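Local atomic coordinates of FERM, ARHGEF and pleckstrin domain-containing protein 2 (Mus musculus, PDB entry 6D2K), a protein that activates RAC1 as a guanine nucleotide exchange factor and takes part in semaphorin responses, actin remodelling and integrin regulation, its FERM domain being the part in this chain. Residues L103-L108 against E178-V183; R110-E115 against N122-L127; E20-E25 against W38-L43; I10-L15 against F49-K54. All coordinates share one frame; numbering follows the deposited sequence. Where two conformers were deposited one is given.

Interaction 1 (L103-L108 against E178-V183); sequences LFALQL and ESDFQV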
loop_
_atom_site.group_PDB
_atom_site.type_symbol
_atom_site.label_atom_id
_atom_site.label_comp_id
_atom_site.label_asym_id
_atom_site.label_seq_id
_atom_site.Cartn_x
_atom_site.Cartn_y
_atom_site.Cartn_z
ATOM N N LEU A 103 3.690 11.588 4.064
ATOM C CA LEU A 103 3.715 10.124 4.211
ATOM C C LEU A 103 3.253 9.406 2.943
ATOM O O LEU A 103 3.817 8.377 2.576
ATOM C CB LEU A 103 2.893 9.672 5.416
ATOM C CG LEU A 103 3.451 10.102 6.778
ATOM C CD1 LEU A 103 2.662 9.397 7.872
ATOM C CD2 LEU A 103 4.954 9.831 6.908
ATOM N N PHE A 104 2.243 9.948 2.261
ATOM C CA PHE A 104 1.801 9.326 1.010
ATOM C C PHE A 104 2.894 9.379 -0.061
ATOM O O PHE A 104 3.073 8.421 -0.808
ATOM C CB PHE A 104 0.503 9.965 0.483
ATOM C CG PHE A 104 -0.748 9.232 0.903
ATOM C CD1 PHE A 104 -1.448 8.462 -0.016
ATOM C CD2 PHE A 104 -1.227 9.311 2.204
ATOM C CE1 PHE A 104 -2.594 7.770 0.352
ATOM C CE2 PHE A 104 -2.389 8.621 2.583
ATOM C CZ PHE A 104 -3.072 7.850 1.652
ATOM N N ALA A 105 3.611 10.490 -0.155
ATOM C CA ALA A 105 4.712 10.560 -1.113
ATOM C C ALA A 105 5.780 9.509 -0.800
ATOM O O ALA A 105 6.337 8.895 -1.728
ATOM C CB ALA A 105 5.328 11.968 -1.139
ATOM N N LEU A 106 6.053 9.295 0.488
ATOM C CA LEU A 106 7.025 8.275 0.904
ATOM C C LEU A 106 6.516 6.875 0.565
ATOM O O LEU A 106 7.292 5.995 0.191
ATOM C CB LEU A 106 7.313 8.357 2.413
ATOM C CG LEU A 106 8.121 9.583 2.883
ATOM C CD1 LEU A 106 8.411 9.485 4.383
ATOM C CD2 LEU A 106 9.414 9.676 2.089
ATOM N N GLN A 107 5.208 6.667 0.685
ATOM C CA GLN A 107 4.636 5.363 0.358
ATOM C C GLN A 107 4.785 5.096 -1.135
ATOM O O GLN A 107 5.148 3.993 -1.557
ATOM C CB GLN A 107 3.158 5.323 0.756
ATOM C CG GLN A 107 2.392 4.087 0.255
ATOM C CD GLN A 107 2.804 2.819 0.954
ATOM O OE1 GLN A 107 3.218 1.846 0.322
ATOM N NE2 GLN A 107 2.686 2.812 2.251
ATOM N N LEU A 108 4.497 6.110 -1.942
ATOM C CA LEU A 108 4.610 5.964 -3.387
ATOM C C LEU A 108 6.058 5.754 -3.803
ATOM O O LEU A 108 6.328 4.977 -4.727
ATOM C CB LEU A 108 3.985 7.172 -4.093
ATOM C CG LEU A 108 2.467 7.201 -3.884
ATOM C CD1 LEU A 108 1.970 8.598 -4.232
ATOM C CD2 LEU A 108 1.737 6.113 -4.698
ATOM N N GLU A 178 5.396 21.313 -2.046
ATOM C CA GLU A 178 5.045 21.412 -3.464
ATOM C C GLU A 178 5.470 20.162 -4.196
ATOM O O GLU A 178 4.744 19.667 -5.066
ATOM C CB GLU A 178 5.722 22.626 -4.113
ATOM C CG GLU A 178 5.217 23.960 -3.621
ATOM C CD GLU A 178 6.022 25.126 -4.167
ATOM O OE1 GLU A 178 5.426 26.196 -4.431
ATOM O OE2 GLU A 178 7.245 24.996 -4.321
ATOM N N SER A 179 6.654 19.666 -3.838
ATOM C CA SER A 179 7.223 18.477 -4.459
ATOM C C SER A 179 6.395 17.244 -4.143
ATOM O O SER A 179 6.129 16.455 -5.031
ATOM C CB SER A 179 8.674 18.272 -4.013
ATOM O OG SER A 179 9.438 19.437 -4.290
ATOM N N ASP A 180 5.978 17.096 -2.887
ATOM C CA ASP A 180 5.116 15.981 -2.505
ATOM C C ASP A 180 3.817 16.072 -3.297
ATOM O O ASP A 180 3.302 15.065 -3.770
ATOM C CB ASP A 180 4.763 16.045 -1.021
ATOM C CG ASP A 180 5.934 15.739 -0.109
ATOM O OD1 ASP A 180 5.793 15.994 1.098
ATOM O OD2 ASP A 180 6.989 15.269 -0.579
ATOM N N PHE A 181 3.265 17.276 -3.427
ATOM C CA PHE A 181 1.994 17.421 -4.125
ATOM C C PHE A 181 2.122 16.944 -5.562
ATOM O O PHE A 181 1.223 16.285 -6.091
ATOM C CB PHE A 181 1.506 18.879 -4.107
ATOM C CG PHE A 181 0.205 19.068 -4.830
ATOM C CD1 PHE A 181 -0.978 18.604 -4.285
ATOM C CD2 PHE A 181 0.175 19.683 -6.068
ATOM C CE1 PHE A 181 -2.185 18.777 -4.967
ATOM C CE2 PHE A 181 -1.024 19.851 -6.750
ATOM C CZ PHE A 181 -2.195 19.398 -6.201
ATOM N N GLN A 182 3.240 17.265 -6.194
ATOM C CA GLN A 182 3.459 16.833 -7.568
ATOM C C GLN A 182 3.584 15.316 -7.654
ATOM O O GLN A 182 3.118 14.714 -8.605
ATOM C CB GLN A 182 4.699 17.495 -8.147
ATOM C CG GLN A 182 4.590 18.997 -8.176
ATOM C CD GLN A 182 4.319 19.505 -9.552
ATOM O OE1 GLN A 182 5.111 20.274 -10.108
ATOM N NE2 GLN A 182 3.209 19.065 -10.134
ATOM N N VAL A 183 4.243 14.702 -6.678
ATOM C CA VAL A 183 4.347 13.239 -6.661
ATOM C C VAL A 183 2.943 12.622 -6.624
ATOM O O VAL A 183 2.640 11.689 -7.391
ATOM C CB VAL A 183 5.221 12.744 -5.485
ATOM C CG1 VAL A 183 5.059 11.229 -5.283
ATOM C CG2 VAL A 183 6.683 13.095 -5.722
#

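Interaction 2 (R110-E115 against N122-L127); sequences RDLLEE and NTAALL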
loop_
_atom_site.group_PDB
_atom_site.type_symbol
_atom_site.label_atom_id
_atom_site.label_comp_id
_atom_site.label_asym_id
_atom_site.label_seq_id
_atom_site.Cartn_x
_atom_site.Cartn_y
_atom_site.Cartn_z
ATOM N N ARG A 110 8.210 4.174 -1.964
ATOM C CA ARG A 110 8.450 2.761 -1.661
ATOM C C ARG A 110 7.847 1.851 -2.732
ATOM O O ARG A 110 8.487 0.875 -3.153
ATOM C CB ARG A 110 7.903 2.383 -0.282
ATOM C CG ARG A 110 7.911 0.875 -0.029
ATOM C CD ARG A 110 6.911 0.455 1.056
ATOM N NE ARG A 110 7.371 0.866 2.361
ATOM C CZ ARG A 110 6.621 0.929 3.454
ATOM N NH1 ARG A 110 5.335 0.619 3.413
ATOM N NH2 ARG A 110 7.174 1.334 4.586
ATOM N N ASP A 111 6.626 2.156 -3.179
ATOM C CA ASP A 111 5.967 1.320 -4.179
ATOM C C ASP A 111 6.706 1.351 -5.505
ATOM O O ASP A 111 6.728 0.370 -6.235
ATOM C CB ASP A 111 4.497 1.740 -4.371
ATOM C CG ASP A 111 3.633 1.410 -3.168
ATOM O OD1 ASP A 111 2.511 1.951 -3.079
ATOM O OD2 ASP A 111 4.065 0.605 -2.311
ATOM N N LEU A 112 7.328 2.480 -5.816
ATOM C CA LEU A 112 8.146 2.573 -7.028
ATOM C C LEU A 112 9.400 1.693 -6.880
ATOM O O LEU A 112 9.720 0.898 -7.769
ATOM C CB LEU A 112 8.504 4.039 -7.309
ATOM C CG LEU A 112 9.295 4.341 -8.584
ATOM C CD1 LEU A 112 8.482 4.026 -9.815
ATOM C CD2 LEU A 112 9.723 5.808 -8.598
ATOM N N LEU A 113 10.076 1.810 -5.742
ATOM C CA LEU A 113 11.297 1.051 -5.474
ATOM C C LEU A 113 11.039 -0.453 -5.484
ATOM O O LEU A 113 11.837 -1.238 -6.013
ATOM C CB LEU A 113 11.882 1.464 -4.120
ATOM C CG LEU A 113 13.086 0.661 -3.613
ATOM C CD1 LEU A 113 14.267 0.791 -4.568
ATOM C CD2 LEU A 113 13.473 1.108 -2.216
ATOM N N GLU A 114 9.915 -0.841 -4.895
ATOM C CA GLU A 114 9.522 -2.249 -4.791
ATOM C C GLU A 114 8.865 -2.789 -6.063
ATOM O O GLU A 114 8.465 -3.948 -6.108
ATOM C CB GLU A 114 8.636 -2.452 -3.548
ATOM C CG GLU A 114 9.440 -2.285 -2.264
ATOM C CD GLU A 114 8.661 -2.495 -0.965
ATOM O OE1 GLU A 114 7.434 -2.720 -0.991
ATOM O OE2 GLU A 114 9.306 -2.423 0.099
ATOM N N GLU A 115 8.783 -1.956 -7.098
ATOM C CA GLU A 115 8.244 -2.355 -8.398
ATOM C C GLU A 115 6.763 -2.728 -8.348
ATOM O O GLU A 115 6.284 -3.554 -9.131
ATOM C CB GLU A 115 9.098 -3.478 -9.002
ATOM C CG GLU A 115 10.576 -3.095 -9.090
ATOM C CD GLU A 115 11.426 -4.185 -9.710
ATOM O OE1 GLU A 115 11.581 -4.173 -10.946
ATOM O OE2 GLU A 115 11.941 -5.036 -8.957
ATOM N N ASN A 122 9.892 7.711 -18.579
ATOM C CA ASN A 122 9.932 9.145 -18.310
ATOM C C ASN A 122 9.155 9.489 -17.058
ATOM O O ASN A 122 9.594 10.305 -16.250
ATOM C CB ASN A 122 9.405 9.971 -19.489
ATOM C CG ASN A 122 10.483 10.307 -20.498
ATOM O OD1 ASN A 122 11.484 10.933 -20.165
ATOM N ND2 ASN A 122 10.275 9.905 -21.742
ATOM N N THR A 123 7.995 8.863 -16.886
ATOM C CA THR A 123 7.180 9.170 -15.722
ATOM C C THR A 123 7.844 8.756 -14.405
ATOM O O THR A 123 7.746 9.468 -13.387
ATOM C CB THR A 123 5.775 8.588 -15.861
ATOM O OG1 THR A 123 5.171 9.172 -17.015
ATOM C CG2 THR A 123 4.940 8.921 -14.627
ATOM N N ALA A 124 8.521 7.609 -14.417
ATOM C CA ALA A 124 9.261 7.168 -13.243
ATOM C C ALA A 124 10.340 8.186 -12.903
ATOM O O ALA A 124 10.520 8.565 -11.741
ATOM C CB ALA A 124 9.883 5.795 -13.489
ATOM N N ALA A 125 11.070 8.603 -13.933
ATOM C CA ALA A 125 12.147 9.578 -13.790
ATOM C C ALA A 125 11.616 10.906 -13.256
ATOM O O ALA A 125 12.250 11.554 -12.389
ATOM C CB ALA A 125 12.820 9.786 -15.136
ATOM N N LEU A 126 10.457 11.318 -13.765
ATOM C CA LEU A 126 9.822 12.540 -13.282
ATOM C C LEU A 126 9.422 12.424 -11.808
ATOM O O LEU A 126 9.659 13.339 -11.019
ATOM C CB LEU A 126 8.614 12.886 -14.156
ATOM C CG LEU A 126 7.853 14.154 -13.787
ATOM C CD1 LEU A 126 8.787 15.381 -13.873
ATOM C CD2 LEU A 126 6.628 14.306 -14.692
ATOM N N LEU A 127 8.796 11.316 -11.428
ATOM C CA LEU A 127 8.474 11.082 -10.020
ATOM C C LEU A 127 9.714 11.194 -9.140
ATOM O O LEU A 127 9.693 11.878 -8.108
ATOM C CB LEU A 127 7.852 9.684 -9.831
ATOM C CG LEU A 127 6.376 9.582 -10.177
ATOM C CD1 LEU A 127 5.957 8.109 -10.248
ATOM C CD2 LEU A 127 5.539 10.316 -9.145
#

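Interaction 3 (E20-E25 against W38-L43); sequences ELFDIE and WKHLNL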
loop_
_atom_site.group_PDB
_atom_site.type_symbol
_atom_site.label_atom_id
_atom_site.label_comp_id
_atom_site.label_asym_id
_atom_site.label_seq_id
_atom_site.Cartn_x
_atom_site.Cartn_y
_atom_site.Cartn_z
ATOM N N GLU A 20 11.575 2.422 14.853
ATOM C CA GLU A 20 11.230 2.777 16.220
ATOM C C GLU A 20 10.838 1.513 16.968
ATOM O O GLU A 20 10.212 0.628 16.397
ATOM C CB GLU A 20 10.102 3.806 16.262
ATOM C CG GLU A 20 10.572 5.253 16.333
ATOM C CD GLU A 20 11.288 5.577 17.642
ATOM O OE1 GLU A 20 12.517 5.393 17.694
ATOM O OE2 GLU A 20 10.623 5.997 18.618
ATOM N N LEU A 21 11.224 1.430 18.239
ATOM C CA LEU A 21 10.969 0.245 19.058
ATOM C C LEU A 21 9.791 0.488 19.990
ATOM O O LEU A 21 9.704 1.542 20.635
ATOM C CB LEU A 21 12.223 -0.104 19.870
ATOM C CG LEU A 21 13.507 -0.233 19.045
ATOM C CD1 LEU A 21 14.723 -0.321 19.958
ATOM C CD2 LEU A 21 13.457 -1.437 18.115
ATOM N N PHE A 22 8.870 -0.472 20.045
ATOM C CA PHE A 22 7.689 -0.354 20.900
ATOM C C PHE A 22 7.570 -1.587 21.771
ATOM O O PHE A 22 7.585 -2.705 21.269
ATOM C CB PHE A 22 6.417 -0.196 20.066
ATOM C CG PHE A 22 6.388 1.058 19.242
ATOM C CD1 PHE A 22 5.675 2.160 19.661
ATOM C CD2 PHE A 22 7.080 1.125 18.050
ATOM C CE1 PHE A 22 5.648 3.320 18.898
ATOM C CE2 PHE A 22 7.067 2.271 17.291
ATOM C CZ PHE A 22 6.353 3.374 17.713
ATOM N N ASP A 23 7.452 -1.377 23.075
ATOM C CA ASP A 23 7.289 -2.485 24.005
ATOM C C ASP A 23 5.825 -2.617 24.384
ATOM O O ASP A 23 5.191 -1.657 24.811
ATOM C CB ASP A 23 8.162 -2.263 25.240
ATOM C CG ASP A 23 9.637 -2.307 24.916
ATOM O OD1 ASP A 23 10.064 -3.263 24.234
ATOM O OD2 ASP A 23 10.372 -1.391 25.340
ATOM N N ILE A 24 5.272 -3.810 24.205
ATOM C CA ILE A 24 3.847 -3.994 24.419
ATOM C C ILE A 24 3.565 -5.378 24.978
ATOM O O ILE A 24 4.300 -6.326 24.703
ATOM C CB ILE A 24 3.079 -3.803 23.105
ATOM C CG1 ILE A 24 1.578 -3.677 23.358
ATOM C CG2 ILE A 24 3.377 -4.942 22.151
ATOM C CD1 ILE A 24 0.827 -3.080 22.194
ATOM N N GLU A 25 2.501 -5.486 25.767
ATOM C CA GLU A 25 2.068 -6.785 26.270
ATOM C C GLU A 25 1.483 -7.590 25.130
ATOM O O GLU A 25 0.579 -7.128 24.440
ATOM C CB GLU A 25 1.042 -6.625 27.387
ATOM C CG GLU A 25 1.612 -5.979 28.631
ATOM C CD GLU A 25 0.559 -5.716 29.685
ATOM O OE1 GLU A 25 -0.276 -4.809 29.478
ATOM O OE2 GLU A 25 0.572 -6.416 30.720
ATOM N N TRP A 38 0.691 5.961 16.097
ATOM C CA TRP A 38 0.060 7.210 15.665
ATOM C C TRP A 38 0.492 8.370 16.564
ATOM O O TRP A 38 0.613 9.505 16.112
ATOM C CB TRP A 38 -1.468 7.112 15.673
ATOM C CG TRP A 38 -2.091 5.970 14.876
ATOM C CD1 TRP A 38 -3.336 5.455 15.044
ATOM C CD2 TRP A 38 -1.484 5.212 13.814
ATOM N NE1 TRP A 38 -3.555 4.433 14.157
ATOM C CE2 TRP A 38 -2.434 4.263 13.392
ATOM C CE3 TRP A 38 -0.237 5.248 13.182
ATOM C CZ2 TRP A 38 -2.175 3.348 12.360
ATOM C CZ3 TRP A 38 0.019 4.334 12.155
ATOM C CH2 TRP A 38 -0.949 3.407 11.758
ATOM N N LYS A 39 0.718 8.078 17.842
ATOM C CA LYS A 39 1.170 9.089 18.796
ATOM C C LYS A 39 2.618 9.473 18.562
ATOM O O LYS A 39 2.965 10.654 18.563
ATOM C CB LYS A 39 1.019 8.582 20.228
ATOM C CG LYS A 39 -0.382 8.655 20.785
ATOM C CD LYS A 39 -0.347 8.828 22.307
ATOM C CE LYS A 39 1.016 8.464 22.902
ATOM N NZ LYS A 39 2.032 9.558 22.765
ATOM N N HIS A 40 3.472 8.472 18.391
ATOM C CA HIS A 40 4.868 8.724 18.096
ATOM C C HIS A 40 4.982 9.640 16.880
ATOM O O HIS A 40 5.853 10.505 16.834
ATOM C CB HIS A 40 5.623 7.417 17.853
ATOM C CG HIS A 40 6.997 7.618 17.303
ATOM N ND1 HIS A 40 8.066 7.983 18.092
ATOM C CD2 HIS A 40 7.474 7.531 16.039
ATOM C CE1 HIS A 40 9.145 8.103 17.340
ATOM N NE2 HIS A 40 8.815 7.830 16.092
ATOM N N LEU A 41 4.085 9.456 15.911
ATOM C CA LEU A 41 4.148 10.205 14.654
ATOM C C LEU A 41 3.325 11.482 14.668
ATOM O O LEU A 41 3.487 12.335 13.792
ATOM C CB LEU A 41 3.680 9.337 13.476
ATOM C CG LEU A 41 4.556 8.118 13.176
ATOM C CD1 LEU A 41 3.959 7.280 12.036
ATOM C CD2 LEU A 41 5.989 8.527 12.870
ATOM N N ASN A 42 2.433 11.603 15.642
ATOM C CA ASN A 42 1.445 12.664 15.630
ATOM C C ASN A 42 0.694 12.637 14.302
ATOM O O ASN A 42 0.589 13.647 13.599
ATOM C CB ASN A 42 2.113 14.017 15.885
ATOM C CG ASN A 42 2.718 14.104 17.274
ATOM O OD1 ASN A 42 2.047 13.827 18.268
ATOM N ND2 ASN A 42 3.990 14.483 17.351
ATOM N N LEU A 43 0.196 11.451 13.966
ATOM C CA LEU A 43 -0.530 11.220 12.725
ATOM C C LEU A 43 -2.037 11.376 12.912
ATOM O O LEU A 43 -2.712 10.463 13.383
ATOM C CB LEU A 43 -0.206 9.814 12.203
ATOM C CG LEU A 43 -0.847 9.385 10.882
ATOM C CD1 LEU A 43 -0.514 10.405 9.789
ATOM C CD2 LEU A 43 -0.391 7.988 10.489
#

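Interaction 4 (I10-L15 against F49-K54); sequences IRVKLL and FGLEFK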
loop_
_atom_site.group_PDB
_atom_site.type_symbol
_atom_site.label_atom_id
_atom_site.label_comp_id
_atom_site.label_asym_id
_atom_site.label_seq_id
_atom_site.Cartn_x
_atom_site.Cartn_y
_atom_site.Cartn_z
ATOM N N ILE A 10 8.775 -4.763 19.815
ATOM C CA ILE A 10 8.369 -4.800 18.428
ATOM C C ILE A 10 9.096 -3.702 17.658
ATOM O O ILE A 10 9.082 -2.555 18.072
ATOM C CB ILE A 10 6.845 -4.626 18.309
ATOM C CG1 ILE A 10 6.147 -5.764 19.064
ATOM C CG2 ILE A 10 6.416 -4.613 16.852
ATOM C CD1 ILE A 10 4.646 -5.708 19.035
ATOM N N ARG A 11 9.760 -4.064 16.562
ATOM C CA ARG A 11 10.411 -3.072 15.715
ATOM C C ARG A 11 9.427 -2.585 14.660
ATOM O O ARG A 11 8.837 -3.391 13.939
ATOM C CB ARG A 11 11.648 -3.672 15.047
ATOM C CG ARG A 11 12.735 -4.100 16.034
ATOM C CD ARG A 11 13.929 -4.752 15.341
ATOM N NE ARG A 11 14.630 -3.840 14.439
ATOM C CZ ARG A 11 15.423 -2.849 14.840
ATOM N NH1 ARG A 11 15.611 -2.626 16.136
ATOM N NH2 ARG A 11 16.025 -2.074 13.945
ATOM N N VAL A 12 9.240 -1.271 14.580
ATOM C CA VAL A 12 8.340 -0.724 13.567
ATOM C C VAL A 12 9.136 0.080 12.561
ATOM O O VAL A 12 9.726 1.098 12.907
ATOM C CB VAL A 12 7.206 0.119 14.175
ATOM C CG1 VAL A 12 6.372 0.772 13.059
ATOM C CG2 VAL A 12 6.318 -0.765 15.039
ATOM N N LYS A 13 9.184 -0.409 11.326
ATOM C CA LYS A 13 9.888 0.292 10.261
ATOM C C LYS A 13 8.958 1.350 9.699
ATOM O O LYS A 13 7.887 1.036 9.209
ATOM C CB LYS A 13 10.331 -0.682 9.170
ATOM C CG LYS A 13 11.190 -0.037 8.082
ATOM C CD LYS A 13 11.680 -1.070 7.069
ATOM C CE LYS A 13 12.752 -0.482 6.151
ATOM N NZ LYS A 13 13.978 -0.088 6.904
ATOM N N LEU A 14 9.378 2.611 9.781
ATOM C CA LEU A 14 8.542 3.739 9.379
ATOM C C LEU A 14 8.729 4.012 7.895
ATOM O O LEU A 14 9.554 3.377 7.255
ATOM C CB LEU A 14 8.890 4.961 10.230
ATOM C CG LEU A 14 8.660 4.729 11.732
ATOM C CD1 LEU A 14 9.169 5.883 12.568
ATOM C CD2 LEU A 14 7.184 4.470 12.017
ATOM N N LEU A 15 7.947 4.939 7.343
ATOM C CA LEU A 15 7.949 5.165 5.898
ATOM C C LEU A 15 9.228 5.860 5.396
ATOM O O LEU A 15 9.572 5.764 4.216
ATOM C CB LEU A 15 6.701 5.941 5.473
ATOM C CG LEU A 15 5.493 5.056 5.146
ATOM C CD1 LEU A 15 4.208 5.873 5.101
ATOM C CD2 LEU A 15 5.726 4.314 3.825
ATOM N N PHE A 49 -4.047 4.483 7.369
ATOM C CA PHE A 49 -2.802 3.740 7.540
ATOM C C PHE A 49 -2.972 2.448 8.322
ATOM O O PHE A 49 -3.987 2.236 8.986
ATOM C CB PHE A 49 -1.742 4.609 8.235
ATOM C CG PHE A 49 -1.324 5.812 7.428
ATOM C CD1 PHE A 49 -0.189 5.774 6.648
ATOM C CD2 PHE A 49 -2.092 6.972 7.432
ATOM C CE1 PHE A 49 0.200 6.875 5.906
ATOM C CE2 PHE A 49 -1.703 8.080 6.687
ATOM C CZ PHE A 49 -0.566 8.029 5.920
ATOM N N GLY A 50 -1.955 1.599 8.221
ATOM C CA GLY A 50 -1.895 0.367 8.987
ATOM C C GLY A 50 -0.461 -0.047 9.231
ATOM O O GLY A 50 0.487 0.660 8.853
ATOM N N LEU A 51 -0.298 -1.191 9.894
ATOM C CA LEU A 51 1.005 -1.799 10.071
ATOM C C LEU A 51 0.934 -3.173 9.443
ATOM O O LEU A 51 -0.051 -3.880 9.616
ATOM C CB LEU A 51 1.345 -1.932 11.556
ATOM C CG LEU A 51 1.518 -0.630 12.345
ATOM C CD1 LEU A 51 1.763 -0.978 13.812
ATOM C CD2 LEU A 51 2.660 0.182 11.788
ATOM N N GLU A 52 1.963 -3.542 8.692
ATOM C CA GLU A 52 1.946 -4.817 8.000
ATOM C C GLU A 52 3.208 -5.597 8.326
ATOM O O GLU A 52 4.240 -5.025 8.685
ATOM C CB GLU A 52 1.808 -4.622 6.485
ATOM C CG GLU A 52 2.835 -3.669 5.857
ATOM C CD GLU A 52 2.650 -3.499 4.357
ATOM O OE1 GLU A 52 3.491 -2.821 3.720
ATOM O OE2 GLU A 52 1.670 -4.040 3.814
ATOM N N PHE A 53 3.108 -6.916 8.213
ATOM C CA PHE A 53 4.259 -7.778 8.404
ATOM C C PHE A 53 4.277 -8.852 7.324
ATOM O O PHE A 53 3.254 -9.160 6.717
ATOM C CB PHE A 53 4.278 -8.389 9.809
ATOM C CG PHE A 53 3.034 -9.155 10.164
ATOM C CD1 PHE A 53 2.989 -10.532 10.035
ATOM C CD2 PHE A 53 1.924 -8.495 10.652
ATOM C CE1 PHE A 53 1.849 -11.233 10.367
ATOM C CE2 PHE A 53 0.779 -9.184 10.982
ATOM C CZ PHE A 53 0.739 -10.553 10.846
ATOM N N LYS A 54 5.455 -9.397 7.065
ATOM C CA LYS A 54 5.617 -10.381 6.009
ATOM C C LYS A 54 5.556 -11.767 6.630
ATOM O O LYS A 54 6.265 -12.053 7.586
ATOM C CB LYS A 54 6.958 -10.160 5.305
ATOM C CG LYS A 54 6.957 -10.469 3.819
ATOM C CD LYS A 54 8.279 -10.045 3.181
ATOM C CE LYS A 54 8.266 -10.259 1.675
ATOM N NZ LYS A 54 9.553 -9.854 1.044
#

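Interaction 1 (L103-L108 against E178-V183)
Ala105 and Leu108 on helix 98-113 face Asp180 and Val183 on helix 176-187, a helix-helix crossing inside the all-helical central domain of the FERM module. The axes of the two segments approach to 9.1 Å and cross at 52°, a spacing that suits alanine at the closest point. Ala105 lies there, its CA 5.6 Å from that of Asp180, and its single methyl points at the other helix without holding it off. Two residues of helix 176-187 share that methyl. From one comes the Asp180 carboxylate, whose OD2 is 3.7 Å from Ala105 CB, a van der Waals contact without a hydrogen bond. The other is Val183, one helical turn on, which reaches across with CG1. This branch stands opposite the backbone N of its own residue (chi1 167°), and valine suits the place because it branches at CB, so that CG1 reaches across while the side chain stays short and close to its own helix. Leu108, a turn beyond Ala105, runs past Val183 in the opposite sense, so that the two side chains lie alongside each other. Its side chain also packs on Leu184 and Ala187, while Val183 touches His130 of helix 121-136, so the crossing belongs to a larger buried cluster of three helices. Val183 CG1 lies 4.2 Å from both Ala105 CB and Leu108 CD1.

Interaction 2 (R110-E115 against N122-L127)
Leu112 swings its CG opposite its backbone N (chi1 -177°) and thereby stretches toward Ala124 and Leu127 on the next helix, while chi2 of 66° turns CD1 aside and leaves CD2 as the far end of the side chain. The two methyls then divide the work. CD1 of Leu112 meets CB of Ala124 at 4.3 Å. CD2 faces both the backbone and a side chain of the other helix, 4.3 Å from Ala124 O and 4.5 Å from Leu127 CB. A leucine suits this place because the nearest CA atoms, those of Leu112 and Ala124, are 7.8 Å from each other, and its forked side chain is long enough to span that separation. Across from it, alanine leaves room for the fork, and Leu127 offers the base of its side chain. The contact joins helix 98-113 to helix 121-136, consecutive helices of the FERM central domain. The chain leaves the first in a Schellman motif, with Glu115 at positive phi and its N bonded to Leu112 O at 3.1 Å. Near this helix end Asp111 forms a salt bridge with Arg196. Leu127 continues onto Val183 and Ile186 of helix 176-187. No hydrogen bond or ion pair crosses between the two segments themselves; their adhesion is dispersion and exclusion of water, which depends on shape and burial and lends no directional preference to the pairing.

Interaction 3 (E20-E25 against W38-L43)
Glu20 and His40 meet where the edge strand 19-24 of the ubiquitin-like N-terminal domain passes the end of helix 30-41. The Glu20 chain is bent at chi2 (-66°), which sets the carboxylate nearly parallel to the ring (planes 23° apart), on the same side as CB and shifted out past the rim. Several of these atoms come unusually close, so the exact placement of the carboxylate is uncertain; OE2 of Glu20 and ND1 of His40, 3.3 Å apart, make no hydrogen bond. The firm contact is Phe22, two residues along on the same strand face: its edge atom CZ is 4.1 Å from His40 CB, the side chains crossing at about a right angle. Farther out, Phe22 packs on Leu33, Gln36 and Val37 of the same helix, and backbone bonds between Glu20 and Val12 and between Phe22 and Ile10 fix the strand. A Schellman motif with Asn42 at positive phi closes the helix, Leu43 N reaching Trp38 O at 2.9 Å. Phenylalanine thus suits the buried side and the polar pair the more exposed margin, where any attraction between carboxylate and imidazole cannot be read as a directed bond.

Interaction 4 (I10-L15 against F49-K54)
In the five-stranded mixed sheet of the ubiquitin-like N-terminal domain, strands 8-13 and 49-54 are not neighbours: strand 79-85 runs between them, and side chains alone bridge the gap. Val12 and Leu51 make the first bridge, with their CA atoms 8.2 Å apart. CG1 of Val12, set opposite its own backbone N (chi1 175°), meets CD2 of Leu51 at 4.0 Å, and the two side chains cross at about a right angle. Leu51 can extend its branch over the intervening strand, whereas the compact, branched valine fits close to its own. Val12 also touches Phe22, which packs on helix 30-41, consistent with the pair lying in the hydrophobic layer between sheet and helix. The second bridge lies past the end of strand 8-13, where Leu15 meets Phe49 at the start of the partner strand. Both residues are buried, and both also touch helix 98-113 of the central domain: Leu15 rests on Leu106, Gln107 and Arg110, and Phe49 on Leu103. Large apolar groups suit this seam because each touches both the other segment and helix 98-113. No hydrogen bond joins the two segments. The Phe49 ring presents its edge, and Leu15 CD1 arrives near the ring plane, 4.2 Å from CE1 of Phe49.

In the fold
Interactions 1 and 2 share helix 98-113 and join helices of the central domain; both are buried and wholly free of hydrogen bonds between their segments, and the two contacts touch. Interactions 3 and 4 belong to the ubiquitin-like domain and meet through backbone pairing of strands 8-13 and 19-24. Interaction 4 is core, purely apolar, whereas interaction 3 grades from a buried phenylalanine to a polar pair at the surface. The two domains touch at, among other places, Leu15 and Phe49 of interaction 4, with Leu43 of segment 38-43 also against helix 98-113. Interactions 2 and 3, about 29 Å apart between centres, do not touch.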